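Local coordinates for 1,4-dihydroxy-2-naphthoyl-CoA hydrolase (Escherichia coli, PDB 1VH5) that catalyses the hydrolysis of 1,4-dihydroxy-2-naphthoyl-CoA to 1,4-dihydroxy-2-naphthoate and CoA in menaquinone biosynthesis, and also cleaves many other acyl-CoA thioesters, at the interface of chains A and B. Numbering follows the deposited sequence. Chains: chain A/B, Hypothetical protein ydiI.

Contact 1: the interface of chains A and B. Residues chain A 61, 85-89; chain B 61, 86-91.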
# COMPACT_ATOMS: atom_id res chain seq x y z
N VAL A 61 3.45 -2.02 1.29
CA VAL A 61 3.54 -0.85 0.40
C VAL A 61 3.43 0.44 1.21
O VAL A 61 4.11 1.42 0.91
CB VAL A 61 2.51 -0.94 -0.75
CG1 VAL A 61 2.63 0.32 -1.63
CG2 VAL A 61 2.77 -2.20 -1.59
N LEU A 85 4.70 9.48 -7.68
CA LEU A 85 4.04 9.22 -8.95
C LEU A 85 3.57 7.79 -9.11
O LEU A 85 2.44 7.58 -9.53
CB LEU A 85 4.96 9.59 -10.13
CG LEU A 85 5.45 11.03 -10.21
CD1 LEU A 85 6.45 11.08 -11.37
CD2 LEU A 85 4.33 12.05 -10.38
N GLU A 86 4.44 6.81 -8.84
CA GLU A 86 4.13 5.42 -9.14
C GLU A 86 4.86 4.62 -8.07
O GLU A 86 5.99 4.90 -7.71
CB GLU A 86 4.62 5.05 -10.54
CG GLU A 86 3.94 3.82 -11.18
CD GLU A 86 4.58 2.46 -10.89
OE1 GLU A 86 5.65 2.40 -10.23
OE2 GLU A 86 4.00 1.43 -11.31
N ILE A 87 4.21 3.56 -7.59
CA ILE A 87 4.85 2.59 -6.73
C ILE A 87 4.47 1.20 -7.21
O ILE A 87 3.34 0.99 -7.70
CB ILE A 87 4.43 2.83 -5.28
CG1 ILE A 87 5.24 1.96 -4.32
CG2 ILE A 87 2.89 2.63 -5.07
CD1 ILE A 87 5.54 2.52 -2.97
N ASN A 88 5.41 0.27 -7.11
CA ASN A 88 5.17 -1.10 -7.53
C ASN A 88 5.87 -2.03 -6.58
O ASN A 88 6.85 -1.64 -5.92
CB ASN A 88 5.59 -1.31 -8.98
CG ASN A 88 7.03 -1.00 -9.19
OD1 ASN A 88 7.90 -1.79 -8.79
ND2 ASN A 88 7.32 0.15 -9.78
N ALA A 89 5.36 -3.25 -6.45
CA ALA A 89 5.91 -4.21 -5.49
C ALA A 89 5.63 -5.61 -5.91
O ALA A 89 4.54 -5.90 -6.44
CB ALA A 89 5.36 -3.96 -4.06
N VAL B 61 -3.10 1.83 -1.85
CA VAL B 61 -2.69 0.50 -2.25
C VAL B 61 -3.34 -0.55 -1.31
O VAL B 61 -3.74 -1.63 -1.76
CB VAL B 61 -1.17 0.36 -2.38
CG1 VAL B 61 -0.83 -1.09 -2.69
CG2 VAL B 61 -0.70 1.33 -3.47
N GLU B 86 2.01 -9.34 -7.59
CA GLU B 86 2.56 -8.05 -7.99
C GLU B 86 1.47 -7.02 -7.89
O GLU B 86 0.32 -7.27 -8.20
CB GLU B 86 3.09 -8.13 -9.43
CG GLU B 86 3.62 -6.81 -9.97
CD GLU B 86 5.04 -6.45 -9.63
OE1 GLU B 86 5.92 -7.34 -9.40
OE2 GLU B 86 5.25 -5.23 -9.64
N ILE B 87 1.84 -5.82 -7.45
CA ILE B 87 0.88 -4.71 -7.48
C ILE B 87 1.58 -3.45 -7.95
O ILE B 87 2.76 -3.27 -7.66
CB ILE B 87 0.22 -4.49 -6.06
CG1 ILE B 87 -0.97 -3.48 -6.11
CG2 ILE B 87 1.31 -4.20 -5.03
CD1 ILE B 87 -2.03 -3.65 -5.06
N ASN B 88 0.90 -2.61 -8.70
CA ASN B 88 1.46 -1.31 -9.07
C ASN B 88 0.35 -0.29 -8.96
O ASN B 88 -0.84 -0.62 -9.04
CB ASN B 88 2.15 -1.37 -10.45
CG ASN B 88 1.24 -1.84 -11.54
OD1 ASN B 88 0.29 -1.18 -11.96
ND2 ASN B 88 1.56 -2.98 -12.06
N ALA B 89 0.72 0.96 -8.76
CA ALA B 89 -0.27 2.02 -8.60
C ALA B 89 0.30 3.34 -9.05
O ALA B 89 1.47 3.65 -8.78
CB ALA B 89 -0.68 2.15 -7.16
N ASN B 90 -0.51 4.07 -9.79
CA ASN B 90 -0.24 5.44 -10.18
C ASN B 90 -1.04 6.41 -9.35
O ASN B 90 -2.27 6.37 -9.38
CB ASN B 90 -0.61 5.62 -11.66
CG ASN B 90 0.37 4.91 -12.57
OD1 ASN B 90 0.17 3.74 -12.89
ND2 ASN B 90 1.45 5.58 -12.94
N HIS B 91 -0.35 7.32 -8.67
CA HIS B 91 -1.00 8.37 -7.85
C HIS B 91 -1.18 9.60 -8.72
O HIS B 91 -0.18 10.16 -9.17
CB HIS B 91 -0.11 8.71 -6.63
CG HIS B 91 0.25 7.52 -5.79
ND1 HIS B 91 -0.71 6.67 -5.28
CD2 HIS B 91 1.44 7.09 -5.30
CE1 HIS B 91 -0.11 5.72 -4.56
NE2 HIS B 91 1.19 5.96 -4.56
O HOH W 1 2.20 1.83 -13.36
O HOH W 2 1.30 8.34 -11.98

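Contact 2: the interface of chains A and B. Residues chain A 22, 26, 58-59, 61-62, 65-66; chain B 22, 26, 47-48, 56, 58-59, 61-62.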
# COMPACT_ATOMS: atom_id res chain seq x y z
N MET A 22 -0.87 8.07 9.44
CA MET A 22 -0.83 6.63 9.23
C MET A 22 0.46 5.99 9.76
O MET A 22 0.43 4.87 10.27
CB MET A 22 -1.02 6.29 7.74
CG MET A 22 -1.20 4.77 7.47
SD MET A 22 -1.66 4.50 5.75
CE MET A 22 -2.65 3.02 5.95
N LEU A 26 0.26 2.92 12.44
CA LEU A 26 0.76 1.58 12.21
C LEU A 26 2.05 1.24 12.97
O LEU A 26 2.61 0.14 12.79
CB LEU A 26 0.97 1.32 10.70
CG LEU A 26 -0.26 1.44 9.81
CD1 LEU A 26 0.16 1.09 8.36
CD2 LEU A 26 -1.37 0.49 10.25
N GLY A 58 -0.70 -4.63 1.19
CA GLY A 58 -0.79 -3.18 1.24
C GLY A 58 0.00 -2.53 2.36
O GLY A 58 0.49 -1.40 2.19
N ALA A 59 0.09 -3.20 3.51
CA ALA A 59 0.90 -2.67 4.60
C ALA A 59 2.39 -2.60 4.23
O ALA A 59 3.05 -1.62 4.53
CB ALA A 59 0.71 -3.52 5.86
N VAL A 61 3.45 -2.02 1.29
CA VAL A 61 3.54 -0.85 0.40
C VAL A 61 3.43 0.44 1.21
O VAL A 61 4.11 1.42 0.91
CB VAL A 61 2.51 -0.94 -0.75
CG1 VAL A 61 2.63 0.32 -1.63
CG2 VAL A 61 2.77 -2.20 -1.59
N VAL A 62 2.59 0.48 2.24
CA VAL A 62 2.62 1.63 3.14
C VAL A 62 4.03 1.85 3.70
O VAL A 62 4.54 2.97 3.71
CB VAL A 62 1.63 1.48 4.31
CG1 VAL A 62 1.79 2.66 5.28
CG2 VAL A 62 0.17 1.45 3.80
N GLU A 65 6.36 3.12 0.83
CA GLU A 65 6.11 4.49 0.41
C GLU A 65 6.47 5.46 1.53
O GLU A 65 6.94 6.57 1.26
CB GLU A 65 4.64 4.68 -0.04
CG GLU A 65 4.40 6.09 -0.59
CD GLU A 65 3.38 6.18 -1.70
OE1 GLU A 65 3.05 5.15 -2.34
OE2 GLU A 65 2.92 7.32 -1.89
N SER A 66 6.22 5.08 2.79
CA SER A 66 6.56 5.98 3.92
C SER A 66 8.06 6.25 3.98
O SER A 66 8.47 7.37 4.26
CB SER A 66 6.13 5.33 5.23
OG SER A 66 4.71 5.20 5.31
N MET B 22 -6.51 -5.43 9.27
CA MET B 22 -6.22 -4.10 8.71
C MET B 22 -7.44 -3.50 8.01
O MET B 22 -7.67 -2.29 8.13
CB MET B 22 -5.02 -4.16 7.73
CG MET B 22 -4.65 -2.83 7.16
SD MET B 22 -3.11 -2.88 6.25
CE MET B 22 -2.38 -1.37 6.78
N LEU B 26 -8.92 0.12 9.24
CA LEU B 26 -8.96 1.30 8.36
C LEU B 26 -10.38 1.68 7.94
O LEU B 26 -10.56 2.59 7.13
CB LEU B 26 -8.07 1.12 7.13
CG LEU B 26 -6.59 0.89 7.37
CD1 LEU B 26 -5.83 0.85 6.03
CD2 LEU B 26 -5.98 1.94 8.29
N ARG B 47 -5.94 7.73 10.29
CA ARG B 47 -5.50 6.36 10.07
C ARG B 47 -4.91 6.13 8.65
O ARG B 47 -4.23 5.15 8.42
CB ARG B 47 -6.66 5.40 10.25
CG ARG B 47 -7.30 5.43 11.64
CD ARG B 47 -8.58 4.66 11.68
NE ARG B 47 -9.65 5.38 11.03
CZ ARG B 47 -10.92 5.04 11.12
NH1 ARG B 47 -11.82 5.79 10.51
NH2 ARG B 47 -11.29 3.95 11.78
N THR B 48 -5.23 7.03 7.73
CA THR B 48 -4.85 6.83 6.33
C THR B 48 -4.15 8.02 5.68
O THR B 48 -3.92 8.00 4.48
CB THR B 48 -6.11 6.52 5.49
OG1 THR B 48 -7.09 7.55 5.67
CG2 THR B 48 -6.79 5.18 5.92
N HIS B 56 -2.52 8.99 2.24
CA HIS B 56 -1.25 8.27 2.02
C HIS B 56 -1.34 7.36 0.78
O HIS B 56 -2.31 6.60 0.62
CB HIS B 56 -1.01 7.39 3.25
CG HIS B 56 0.40 6.95 3.45
ND1 HIS B 56 1.07 6.08 2.61
CD2 HIS B 56 1.27 7.23 4.46
CE1 HIS B 56 2.28 5.85 3.08
NE2 HIS B 56 2.42 6.54 4.21
N GLY B 58 0.21 4.71 0.16
CA GLY B 58 0.11 3.35 0.63
C GLY B 58 -1.30 2.95 1.05
O GLY B 58 -1.69 1.79 0.84
N ALA B 59 -2.06 3.87 1.65
CA ALA B 59 -3.46 3.59 2.00
C ALA B 59 -4.30 3.28 0.75
O ALA B 59 -5.11 2.35 0.79
CB ALA B 59 -4.05 4.74 2.84
N VAL B 61 -3.10 1.83 -1.85
CA VAL B 61 -2.69 0.50 -2.25
C VAL B 61 -3.34 -0.55 -1.31
O VAL B 61 -3.74 -1.63 -1.76
CB VAL B 61 -1.17 0.36 -2.38
CG1 VAL B 61 -0.83 -1.09 -2.69
CG2 VAL B 61 -0.70 1.33 -3.47
N VAL B 62 -3.46 -0.26 -0.01
CA VAL B 62 -4.17 -1.16 0.89
C VAL B 62 -5.62 -1.35 0.38
O VAL B 62 -6.11 -2.50 0.31
CB VAL B 62 -4.19 -0.65 2.36
CG1 VAL B 62 -5.08 -1.55 3.20
CG2 VAL B 62 -2.77 -0.59 2.94

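Contact 1: the interface of chains A and B
Strands 81-91 of two hotdog-fold subunits of the PaaI thioesterase family pair antiparallel about a two-fold axis at A:Asn88 and B:Asn88, joining the two sheets of the dimer into one. The backbone ladder is regular at its centre: A:Ile87 N donates to B:Ala89 O at 3.0 Å, and A:Ile87 O accepts from B:Ala89 N, the donor lying nearly along the C=O axis. A:Ala89 and B:Ile87 repeat the exchange beyond the axis. At the far rung B:His91 N reaches A:Leu85 O at 2.9 Å from above the carbonyl plane, which ties a substrate-binding residue to the partner strand.

A:Glu86 lies along the face of the ladder turned away from the helices. Its CB lies near B:Ala89 O and the B:Asn90 amide; CG, anti to the backbone N (chi1 -159°), rests 3.5 Å from B:Asn90 ND2. A bend at chi2 (-89°) then swings the carboxylate along its own strand. There OE1 takes A:Asn88 ND2 on its syn lone pair at 2.8 Å, a bond within the amide plane that fixes both tips. OE2 points across to B:Asn88 CB at 3.5 Å and is bridged by water 1 to B:Asn90 OD1. Water 2 likewise links B:Asn90 ND2 to A:Leu85 O. B:Glu86 folds the other way at chi2 (84°), laying its carboxylate beside A:Ala89 O.

On the opposite face A:Ile87 CG2 sits 3.8 Å from B:His91 NE2, while A:Val61 and B:Val61 of helices 57-74 cross at about a right angle, A:Val61 CG1 lying 3.9 Å from B:Val61 CB.

Contact 2: the interface of chains A and B
In this hotdog-fold thioesterase the long helices 57-74 of the two subunits meet near their N-terminal ends, and the segment 22-26 of each chain packs beside them. The tight part is the helix crossing. A:Val62 and B:Val62 meet tip to tip through CG2, 3.7 Å apart, and each CG2 also lies over the glycine backbone of the other helix, B:Val62 CG2 standing 3.4 Å from A:Gly58 C. In both valines CG1 is anti to the backbone N (chi1 175° and 173°), which leaves CG2 anti to the carbonyl carbon and turned across the axis. A:Gly58 and B:Gly58, which carry no side chain, probably allow this close approach.

B:His56, just before its helix, reaches over to chain A with CG anti to the backbone N (chi1 -160°). Its NE2 shares a hydrogen bond with A:Ser66 OG at 2.9 Å. The hydroxyl also donates to A:Val62 O, one turn back, from above the carbonyl plane, and is thereby held between helix and imidazole. B:Gly58 N donates to B:His56 ND1 at 2.9 Å, in the ring plane, so both ring nitrogens are engaged and the ring's rotation is fixed. With the hydroxyl hydrogen spent on A:Val62 O and ND1 accepting, NE2 would be the likely donor, the proton itself not being seen. CE1 lies against A:Val62 CG1. A:Glu65, the presumed nucleophile or general base, stands beside this ring, its OE2 5.0 Å from B:His56 ND1; the nearby imidazole could influence its ionisation.

Away from the crossing, the methionines pack against the partner. A:Met22 extends anti at chi1 and chi2, brings CG to 3.2 Å from B:Arg47 O and ends with SD 3.8 Å from B:Ala59 CB and CE against B:Leu26 CD1. B:Met22 makes the twin contacts with A:Ala59 and A:Leu26, its CE touching A:Leu26 CD1 at 3.9 Å. The loose side lies at B:Thr48, B:Arg47 and the two Leu26, which bury little surface. B:Arg47 offers its backbone oxygen here, while its side chain runs away from A:Met22.

The C-alpha centres of contact 1 and contact 2 lie about 12 Å apart, and A:Val61 and B:Val61 belong to both. Contact 1 joins the edges of strands 81-91, whereas contact 2 joins helices 57-74 stacked on the sheet, so the valine pair connects the two layers along the two-fold axis. The centres are about 9 and 10 Å from the active-site residue B:Glu65. Substrate-binding and catalytic residues thus sit at the subunit boundary, suggesting that each active site depends on dimer formation. The protein is a dimer of dimers; this pairing probably represents its basic dimer.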